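Local coordinates for carboxylesterase YbfK (Bacillus subtilis, PDB 4CCY), which hydrolyses carboxylic esters to an alcohol and a carboxylate, as a carboxylesterase of the alpha/beta hydrolase superfamily, at residues F41-I46 and K94-A99; A54-L59 and R82-D87; A68-N73 and L274-Q279. All coordinates share one frame; numbering follows the deposited sequence.

Contact 1. Residues F41-I46 and K94-A99; sequences FGKTHI and KSIPSA
Ser95 OG is held by two hydrogen bonds: it accepts the backbone N-H of His45, with His45 N to Ser95 OG at 2.9 Å and a nearly straight angle of 165°, and is also hydrogen-bonded to the carbonyl O of Asp87. The hydroxyl is placed for this with OG anti to its own carbonyl carbon and beside the backbone N (chi1 -62°). One residue on, Ile96 N donates to Lys43 O at 2.8 Å, nearly along the C=O axis. Toward the other end Ser98 N reaches Phe41 O at 3.1 Å, lying well above the carbonyl plane. Two waters fill in between: one donates to both Phe41 O and Ala99 O, the other joins Lys43 N to Ile96 O. The segments run antiparallel, and 96-97 is a short, weakly bonded strand beside strand 42-49 of the alpha/beta-hydrolase sheet. Gly42 faces it with backbone angles at which a CB would be jammed against the preceding carbonyl O, and would also clash with Ile96 O. Lys94 runs along His45, its CD over one imidazole face, 4.0 Å from the centroid of the His45 ring, a CH-pi contact; Lys94 NZ goes on to a salt bridge with Asp22. Lys43 and Ile96 likewise run alongside each other, Lys43 CE 3.9 Å from Ile96 CD1. At the far end Ala99 O lies in the plane of the Phe41 ring, 3.4 Å from its CD1, while Trp110 of helix 104-118 packs against this ring.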
loop_
_atom_site.group_PDB
_atom_site.type_symbol
_atom_site.label_atom_id
_atom_site.label_comp_id
_atom_site.label_asym_id
_atom_site.label_seq_id
_atom_site.Cartn_x
_atom_site.Cartn_y
_atom_site.Cartn_z
ATOM N N PHE A 41 -1.163 -13.221 -12.786
ATOM C CA PHE A 41 -2.413 -12.868 -12.124
ATOM C C PHE A 41 -3.108 -11.717 -12.833
ATOM O O PHE A 41 -4.102 -11.191 -12.333
ATOM C CB PHE A 41 -2.161 -12.536 -10.653
ATOM C CG PHE A 41 -1.613 -13.689 -9.883
ATOM C CD1 PHE A 41 -2.462 -14.696 -9.415
ATOM C CD2 PHE A 41 -0.247 -13.803 -9.664
ATOM C CE1 PHE A 41 -1.954 -15.774 -8.712
ATOM C CE2 PHE A 41 0.261 -14.879 -8.957
ATOM C CZ PHE A 41 -0.594 -15.870 -8.485
ATOM N N GLY A 42 -2.587 -11.356 -14.004
ATOM C CA GLY A 42 -3.184 -10.317 -14.841
ATOM C C GLY A 42 -2.328 -9.092 -15.117
ATOM O O GLY A 42 -1.287 -8.865 -14.470
ATOM N N LYS A 43 -2.797 -8.288 -16.072
ATOM C CA LYS A 43 -2.169 -7.028 -16.458
ATOM C C LYS A 43 -2.201 -6.052 -15.283
ATOM O O LYS A 43 -3.271 -5.697 -14.785
ATOM C CB LYS A 43 -2.904 -6.425 -17.660
ATOM C CG LYS A 43 -2.319 -6.788 -19.021
ATOM C CD LYS A 43 -3.151 -6.228 -20.183
ATOM C CE LYS A 43 -3.344 -4.712 -20.131
ATOM N NZ LYS A 43 -4.148 -4.141 -21.258
ATOM N N THR A 44 -1.017 -5.629 -14.845
ATOM C CA THR A 44 -0.861 -4.832 -13.625
ATOM C C THR A 44 -0.464 -3.424 -14.027
ATOM O O THR A 44 0.510 -3.241 -14.771
ATOM C CB THR A 44 0.218 -5.453 -12.704
ATOM O OG1 THR A 44 -0.234 -6.727 -12.251
ATOM C CG2 THR A 44 0.529 -4.554 -11.492
ATOM N N HIS A 45 -1.220 -2.438 -13.534
ATOM C CA HIS A 45 -1.002 -1.033 -13.890
ATOM C C HIS A 45 0.132 -0.434 -13.112
ATOM O O HIS A 45 0.237 -0.644 -11.894
ATOM C CB HIS A 45 -2.281 -0.220 -13.702
ATOM C CG HIS A 45 -2.236 1.161 -14.326
ATOM N ND1 HIS A 45 -1.912 2.264 -13.624
ATOM C CD2 HIS A 45 -2.512 1.591 -15.622
ATOM C CE1 HIS A 45 -1.974 3.342 -14.427
ATOM N NE2 HIS A 45 -2.346 2.933 -15.645
ATOM N N ILE A 46 1.003 0.290 -13.826
ATOM C CA ILE A 46 2.159 0.982 -13.232
ATOM C C ILE A 46 2.132 2.469 -13.589
ATOM O O ILE A 46 1.896 2.823 -14.741
ATOM C CB ILE A 46 3.503 0.417 -13.775
ATOM C CG1 ILE A 46 3.517 -1.122 -13.819
ATOM C CG2 ILE A 46 4.702 1.037 -13.049
ATOM C CD1 ILE A 46 3.592 -1.828 -12.484
ATOM N N LYS A 94 -6.724 0.107 -11.637
ATOM C CA LYS A 94 -6.630 -0.170 -13.079
ATOM C C LYS A 94 -5.997 -1.526 -13.435
ATOM O O LYS A 94 -5.974 -1.934 -14.610
ATOM C CB LYS A 94 -5.877 0.961 -13.790
ATOM C CG LYS A 94 -6.620 2.289 -13.825
ATOM C CD LYS A 94 -6.055 3.195 -14.910
ATOM C CE LYS A 94 -6.526 4.628 -14.708
ATOM N NZ LYS A 94 -6.692 5.319 -16.016
ATOM N N SER A 95 -5.476 -2.231 -12.442
ATOM C CA SER A 95 -4.981 -3.581 -12.690
ATOM C C SER A 95 -6.159 -4.517 -13.015
ATOM O O SER A 95 -7.256 -4.351 -12.471
ATOM C CB SER A 95 -4.119 -4.060 -11.516
ATOM O OG SER A 95 -2.978 -3.211 -11.392
ATOM N N ILE A 96 -5.935 -5.458 -13.938
ATOM C CA ILE A 96 -7.010 -6.301 -14.496
ATOM C C ILE A 96 -6.818 -7.780 -14.139
ATOM O O ILE A 96 -6.029 -8.484 -14.769
ATOM C CB ILE A 96 -7.109 -6.146 -16.036
ATOM C CG1 ILE A 96 -7.171 -4.672 -16.433
ATOM C CG2 ILE A 96 -8.308 -6.910 -16.593
ATOM C CD1 ILE A 96 -6.471 -4.388 -17.743
ATOM N N PRO A 97 -7.549 -8.259 -13.132
ATOM C CA PRO A 97 -7.314 -9.625 -12.665
ATOM C C PRO A 97 -7.626 -10.698 -13.719
ATOM O O PRO A 97 -8.631 -10.612 -14.417
ATOM C CB PRO A 97 -8.266 -9.764 -11.461
ATOM C CG PRO A 97 -8.598 -8.366 -11.042
ATOM C CD PRO A 97 -8.534 -7.535 -12.300
ATOM N N SER A 98 -6.725 -11.667 -13.850
ATOM C CA SER A 98 -7.018 -12.926 -14.525
ATOM C C SER A 98 -7.252 -13.974 -13.425
ATOM O O SER A 98 -8.255 -13.890 -12.735
ATOM C CB SER A 98 -5.890 -13.321 -15.475
ATOM O OG SER A 98 -4.666 -13.448 -14.779
ATOM N N ALA A 99 -6.348 -14.939 -13.248
ATOM C CA ALA A 99 -6.408 -15.839 -12.089
ATOM C C ALA A 99 -6.419 -15.051 -10.779
ATOM O O ALA A 99 -5.610 -14.140 -10.586
ATOM C CB ALA A 99 -5.226 -16.802 -12.087
HETATM O O HOH W 1 -5.509 -11.495 -9.799
HETATM O O HOH W 2 -5.328 -9.117 -17.283
#

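Contact 2. Residues A54-L59 and R82-D87; sequences APSLIL and RTYAVD
Leu57 binds strand 82-86 through both of its backbone polar atoms: its N-H goes to Arg82 O, and its carbonyl O takes Tyr84 N at 2.8 Å with an angle of 168° at the hydrogen. Leu59 repeats the pattern, its N donating to Tyr84 O at 2.8 Å and its O accepting Val86 N, while Arg82 N to Pro55 O begins the ladder. This is the parallel strand pair of the beta-alpha-beta unit formed by strand 56-60, helix 71-80 and strand 82-86, with strands 123-128 and 42-49 on its two flanks in the sheet. Leu57, Leu59, Thr83 and Ala85 share one face of the sheet, where helix 71-80 supplies Ile74 and Trp77. There Leu57 CD2 meets Thr83 CG2 at 3.9 Å, the two side chains running alongside each other, and Leu59 CB lies 4.3 Å from Ala85 CB. Ser56, Ile58, Arg82 and Tyr84 occupy the other face. Ile58 CD1 approaches Tyr84 CB at 4.0 Å, whereas its CG2, anti to the backbone N, meets Val86 CG2 at 3.8 Å. The guanidinium of Arg82 leads away from strand 56-59 to Gly50 O and a salt bridge with Glu33. Ser56 OG lies at the edge of the Tyr84 ring, near its plane, and one water joins Ser56 OG to Tyr84 OH, 2.7 Å from the former and 2.6 Å from the latter.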
loop_
_atom_site.group_PDB
_atom_site.type_symbol
_atom_site.label_atom_id
_atom_site.label_comp_id
_atom_site.label_asym_id
_atom_site.label_seq_id
_atom_site.Cartn_x
_atom_site.Cartn_y
_atom_site.Cartn_z
ATOM N N ALA A 54 18.150 6.137 -12.038
ATOM C CA ALA A 54 18.173 6.145 -10.567
ATOM C C ALA A 54 17.747 4.787 -9.979
ATOM O O ALA A 54 17.050 4.020 -10.659
ATOM C CB ALA A 54 17.284 7.262 -10.041
ATOM N N PRO A 55 18.156 4.477 -8.718
ATOM C CA PRO A 55 17.725 3.208 -8.112
ATOM C C PRO A 55 16.196 3.059 -8.083
ATOM O O PRO A 55 15.465 4.053 -8.005
ATOM C CB PRO A 55 18.304 3.270 -6.691
ATOM C CG PRO A 55 19.472 4.197 -6.796
ATOM C CD PRO A 55 19.107 5.208 -7.851
ATOM N N SER A 56 15.728 1.817 -8.163
ATOM C CA SER A 56 14.298 1.525 -8.241
ATOM C C SER A 56 13.551 1.609 -6.896
ATOM O O SER A 56 14.064 1.187 -5.864
ATOM C CB SER A 56 14.073 0.165 -8.912
ATOM O OG SER A 56 14.681 0.146 -10.198
ATOM N N LEU A 57 12.339 2.164 -6.922
ATOM C CA LEU A 57 11.472 2.180 -5.732
ATOM C C LEU A 57 10.042 1.818 -6.102
ATOM O O LEU A 57 9.375 2.563 -6.823
ATOM C CB LEU A 57 11.536 3.536 -4.999
ATOM C CG LEU A 57 10.534 3.818 -3.858
ATOM C CD1 LEU A 57 10.643 2.841 -2.686
ATOM C CD2 LEU A 57 10.635 5.257 -3.374
ATOM N N ILE A 58 9.587 0.668 -5.611
ATOM C CA ILE A 58 8.232 0.170 -5.838
ATOM C C ILE A 58 7.321 0.756 -4.774
ATOM O O ILE A 58 7.652 0.698 -3.581
ATOM C CB ILE A 58 8.164 -1.382 -5.706
ATOM C CG1 ILE A 58 9.146 -2.087 -6.662
ATOM C CG2 ILE A 58 6.729 -1.897 -5.868
ATOM C CD1 ILE A 58 8.855 -1.927 -8.138
ATOM N N LEU A 59 6.180 1.307 -5.193
ATOM C CA LEU A 59 5.209 1.855 -4.241
ATOM C C LEU A 59 3.928 1.041 -4.214
ATOM O O LEU A 59 3.344 0.775 -5.270
ATOM C CB LEU A 59 4.888 3.328 -4.556
ATOM C CG LEU A 59 6.079 4.305 -4.478
ATOM C CD1 LEU A 59 5.677 5.731 -4.845
ATOM C CD2 LEU A 59 6.733 4.267 -3.097
ATOM N N ARG A 82 13.856 6.154 -9.332
ATOM C CA ARG A 82 12.891 5.795 -10.347
ATOM C C ARG A 82 11.771 5.063 -9.606
ATOM O O ARG A 82 11.956 3.923 -9.171
ATOM C CB ARG A 82 13.540 4.899 -11.404
ATOM C CG ARG A 82 12.619 4.491 -12.549
ATOM C CD ARG A 82 12.213 5.669 -13.429
ATOM N NE ARG A 82 11.429 5.222 -14.588
ATOM C CZ ARG A 82 10.630 6.001 -15.316
ATOM N NH1 ARG A 82 10.493 7.290 -15.023
ATOM N NH2 ARG A 82 9.961 5.488 -16.342
ATOM N N THR A 83 10.640 5.743 -9.421
ATOM C CA THR A 83 9.504 5.182 -8.683
ATOM C C THR A 83 8.515 4.488 -9.600
ATOM O O THR A 83 8.163 5.002 -10.663
ATOM C CB THR A 83 8.714 6.254 -7.905
ATOM O OG1 THR A 83 8.318 7.298 -8.816
ATOM C CG2 THR A 83 9.558 6.832 -6.753
ATOM N N TYR A 84 8.063 3.323 -9.160
ATOM C CA TYR A 84 7.046 2.556 -9.843
ATOM C C TYR A 84 5.862 2.381 -8.899
ATOM O O TYR A 84 5.940 1.612 -7.955
ATOM C CB TYR A 84 7.593 1.193 -10.218
ATOM C CG TYR A 84 8.763 1.221 -11.186
ATOM C CD1 TYR A 84 8.563 1.479 -12.547
ATOM C CD2 TYR A 84 10.063 0.957 -10.745
ATOM C CE1 TYR A 84 9.623 1.470 -13.436
ATOM C CE2 TYR A 84 11.134 0.948 -11.632
ATOM C CZ TYR A 84 10.912 1.206 -12.970
ATOM O OH TYR A 84 11.970 1.205 -13.855
ATOM N N ALA A 85 4.772 3.100 -9.154
ATOM C CA ALA A 85 3.582 2.995 -8.316
ATOM C C ALA A 85 2.679 1.908 -8.891
ATOM O O ALA A 85 2.114 2.051 -9.990
ATOM C CB ALA A 85 2.853 4.329 -8.230
ATOM N N VAL A 86 2.551 0.827 -8.134
ATOM C CA VAL A 86 1.930 -0.404 -8.622
ATOM C C VAL A 86 0.506 -0.543 -8.065
ATOM O O VAL A 86 0.307 -0.482 -6.839
ATOM C CB VAL A 86 2.781 -1.632 -8.213
ATOM C CG1 VAL A 86 2.136 -2.932 -8.681
ATOM C CG2 VAL A 86 4.220 -1.499 -8.719
ATOM N N ASP A 87 -0.465 -0.746 -8.964
ATOM C CA ASP A 87 -1.868 -0.936 -8.562
ATOM C C ASP A 87 -2.063 -2.388 -8.171
ATOM O O ASP A 87 -1.891 -3.274 -8.994
ATOM C CB ASP A 87 -2.858 -0.541 -9.679
ATOM C CG ASP A 87 -3.213 0.949 -9.662
ATOM O OD1 ASP A 87 -2.662 1.702 -8.819
ATOM O OD2 ASP A 87 -4.019 1.390 -10.519
HETATM O O HOH W 3 14.330 1.163 -12.688
#

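Contact 3. Residues A68-N73 and L274-Q279; sequences AMWYPN and LLSLEQ
The backbones come nearest where Pro72 CA lies 6.8 Å from Leu277 CA, as the 3-10 turn 68-70 and the start of helix 71-80 meet helix 275-278. In this alpha/beta hydrolase the latter follows His273, the charge-relay histidine by similarity. Asn73 ND2 donates to Ser276 O at 3.0 Å and 172°; the acceptor lies in the amide plane, and ND2 also reaches Asn284 OD1 of helix 280-290. Asn73 OD1 accepts a hydrogen bond from a water, which also donates to Met69 O and accepts from Ser276 OG. An alanine in place of Asn73 would probably leave Ser276 O and Asn284 OD1 without this amide and the water without one acceptor. Leu277 CD2 packs against residues 68-73, 3.4 Å from Met69 O and 3.9 Å from Pro72 CG, and Tyr71 CE2 touches the same CD2 at 4.0 Å, the side chains nearly perpendicular. Met69, its side chain about 7 Å from that of Ser129, the probable nucleophile, has CG between backbone N and carbonyl carbon (chi1 65°) and bends at its sulfur. Its methyl thereby lies over one face of the Trp70 ring, toward its rim, with Met69 CE 3.3 Å from Ser276 OG.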
loop_
_atom_site.group_PDB
_atom_site.type_symbol
_atom_site.label_atom_id
_atom_site.label_comp_id
_atom_site.label_asym_id
_atom_site.label_seq_id
_atom_site.Cartn_x
_atom_site.Cartn_y
_atom_site.Cartn_z
ATOM N N ALA A 68 -3.043 6.494 -7.020
ATOM C CA ALA A 68 -3.368 7.928 -6.952
ATOM C C ALA A 68 -2.996 8.581 -5.603
ATOM O O ALA A 68 -2.662 9.766 -5.553
ATOM C CB ALA A 68 -4.849 8.161 -7.263
ATOM N N MET A 69 -3.045 7.796 -4.526
ATOM C CA MET A 69 -2.789 8.294 -3.160
ATOM C C MET A 69 -1.355 8.787 -2.920
ATOM O O MET A 69 -1.100 9.497 -1.946
ATOM C CB MET A 69 -3.168 7.245 -2.105
ATOM C CG MET A 69 -2.321 5.974 -2.148
ATOM S SD MET A 69 -2.351 5.117 -0.566
ATOM C CE MET A 69 -1.111 6.057 0.332
ATOM N N TRP A 70 -0.430 8.435 -3.808
ATOM C CA TRP A 70 0.948 8.914 -3.689
ATOM C C TRP A 70 1.215 10.331 -4.164
ATOM O O TRP A 70 2.366 10.775 -4.135
ATOM C CB TRP A 70 1.932 7.943 -4.360
ATOM C CG TRP A 70 1.850 6.548 -3.798
ATOM C CD1 TRP A 70 1.409 5.393 -4.444
ATOM C CD2 TRP A 70 2.183 6.116 -2.433
ATOM N NE1 TRP A 70 1.462 4.313 -3.602
ATOM C CE2 TRP A 70 1.918 4.677 -2.382
ATOM C CE3 TRP A 70 2.675 6.758 -1.289
ATOM C CZ2 TRP A 70 2.136 3.930 -1.229
ATOM C CZ3 TRP A 70 2.878 6.001 -0.132
ATOM C CH2 TRP A 70 2.622 4.619 -0.103
ATOM N N TYR A 71 0.190 11.072 -4.585
ATOM C CA TYR A 71 0.427 12.450 -5.089
ATOM C C TYR A 71 1.242 13.372 -4.144
ATOM O O TYR A 71 2.063 14.137 -4.623
ATOM C CB TYR A 71 -0.863 13.144 -5.587
ATOM C CG TYR A 71 -1.791 13.565 -4.480
ATOM C CD1 TYR A 71 -1.651 14.815 -3.852
ATOM C CD2 TYR A 71 -2.789 12.711 -4.026
ATOM C CE1 TYR A 71 -2.485 15.186 -2.804
ATOM C CE2 TYR A 71 -3.628 13.080 -2.976
ATOM C CZ TYR A 71 -3.474 14.312 -2.377
ATOM O OH TYR A 71 -4.312 14.669 -1.336
ATOM N N PRO A 72 1.036 13.300 -2.808
ATOM C CA PRO A 72 1.816 14.272 -2.014
ATOM C C PRO A 72 3.207 13.768 -1.602
ATOM O O PRO A 72 3.938 14.463 -0.906
ATOM C CB PRO A 72 0.944 14.474 -0.775
ATOM C CG PRO A 72 0.225 13.177 -0.613
ATOM C CD PRO A 72 0.116 12.521 -1.955
ATOM N N ASN A 73 3.558 12.557 -2.019
ATOM C CA ASN A 73 4.863 11.990 -1.711
ATOM C C ASN A 73 5.736 11.827 -2.955
ATOM O O ASN A 73 6.963 11.765 -2.858
ATOM C CB ASN A 73 4.675 10.645 -1.029
ATOM C CG ASN A 73 3.530 10.661 -0.044
ATOM O OD1 ASN A 73 2.453 10.174 -0.356
ATOM N ND2 ASN A 73 3.742 11.261 1.134
ATOM N N LEU A 274 -3.799 7.019 7.889
ATOM C CA LEU A 274 -3.413 7.520 6.570
ATOM C C LEU A 274 -2.183 8.428 6.630
ATOM O O LEU A 274 -2.192 9.564 6.150
ATOM C CB LEU A 274 -4.602 8.225 5.910
ATOM C CG LEU A 274 -5.838 7.354 5.656
ATOM C CD1 LEU A 274 -6.914 8.184 4.986
ATOM C CD2 LEU A 274 -5.519 6.104 4.831
ATOM N N LEU A 275 -1.109 7.880 7.191
ATOM C CA LEU A 275 0.062 8.647 7.595
ATOM C C LEU A 275 0.776 9.363 6.446
ATOM O O LEU A 275 1.234 10.500 6.616
ATOM C CB LEU A 275 1.028 7.744 8.382
ATOM C CG LEU A 275 2.338 8.254 8.996
ATOM C CD1 LEU A 275 2.195 9.625 9.656
ATOM C CD2 LEU A 275 2.862 7.220 10.000
ATOM N N SER A 276 0.876 8.721 5.287
ATOM C CA SER A 276 1.559 9.352 4.158
ATOM C C SER A 276 0.750 10.525 3.588
ATOM O O SER A 276 1.319 11.426 2.958
ATOM C CB SER A 276 1.873 8.333 3.066
ATOM O OG SER A 276 0.681 7.724 2.606
ATOM N N LEU A 277 -0.568 10.506 3.809
ATOM C CA LEU A 277 -1.451 11.578 3.347
ATOM C C LEU A 277 -1.593 12.708 4.368
ATOM O O LEU A 277 -1.690 13.880 3.989
ATOM C CB LEU A 277 -2.836 11.035 2.971
ATOM C CG LEU A 277 -2.982 10.248 1.657
ATOM C CD1 LEU A 277 -4.257 9.421 1.683
ATOM C CD2 LEU A 277 -2.939 11.155 0.425
ATOM N N GLU A 278 -1.610 12.343 5.647
ATOM C CA GLU A 278 -1.778 13.291 6.760
ATOM C C GLU A 278 -0.537 14.094 7.125
ATOM O O GLU A 278 -0.637 15.261 7.494
ATOM C CB GLU A 278 -2.186 12.527 8.005
ATOM C CG GLU A 278 -3.649 12.642 8.335
ATOM C CD GLU A 278 -3.982 12.028 9.676
ATOM O OE1 GLU A 278 -3.972 10.788 9.764
ATOM O OE2 GLU A 278 -4.238 12.794 10.631
ATOM N N GLN A 279 0.621 13.441 7.086
ATOM C CA GLN A 279 1.887 14.093 7.423
ATOM C C GLN A 279 2.900 13.884 6.303
ATOM O O GLN A 279 3.980 13.315 6.544
ATOM C CB GLN A 279 2.448 13.555 8.751
ATOM C CG GLN A 279 1.561 13.786 9.964
ATOM C CD GLN A 279 1.490 15.249 10.372
ATOM O OE1 GLN A 279 2.270 16.080 9.902
ATOM N NE2 GLN A 279 0.569 15.566 11.265
HETATM O O HOH W 4 0.132 9.358 0.465
#

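In the fold
After helix 12-24 and strand 33-37 the chain enters strand 42-49, which residues 94-99 join to close contact 1 once the chain has built strand 56-60, helix 71-80 and strand 82-86. Contact 2 closes the smaller loop of that beta-alpha-beta unit and lies wholly within the span of contact 1. Asp87 ties the two together, its N probably hydrogen-bonded to His45 O. Contact 3 crosses both: residues 68-73 lie inside their loops, but their partner at 274-279 comes about two hundred residues later. Trp70 packs on Leu59 and Ala85, so contact 3 links the strands of contact 2 to the C-terminal region following the probable charge-relay histidine.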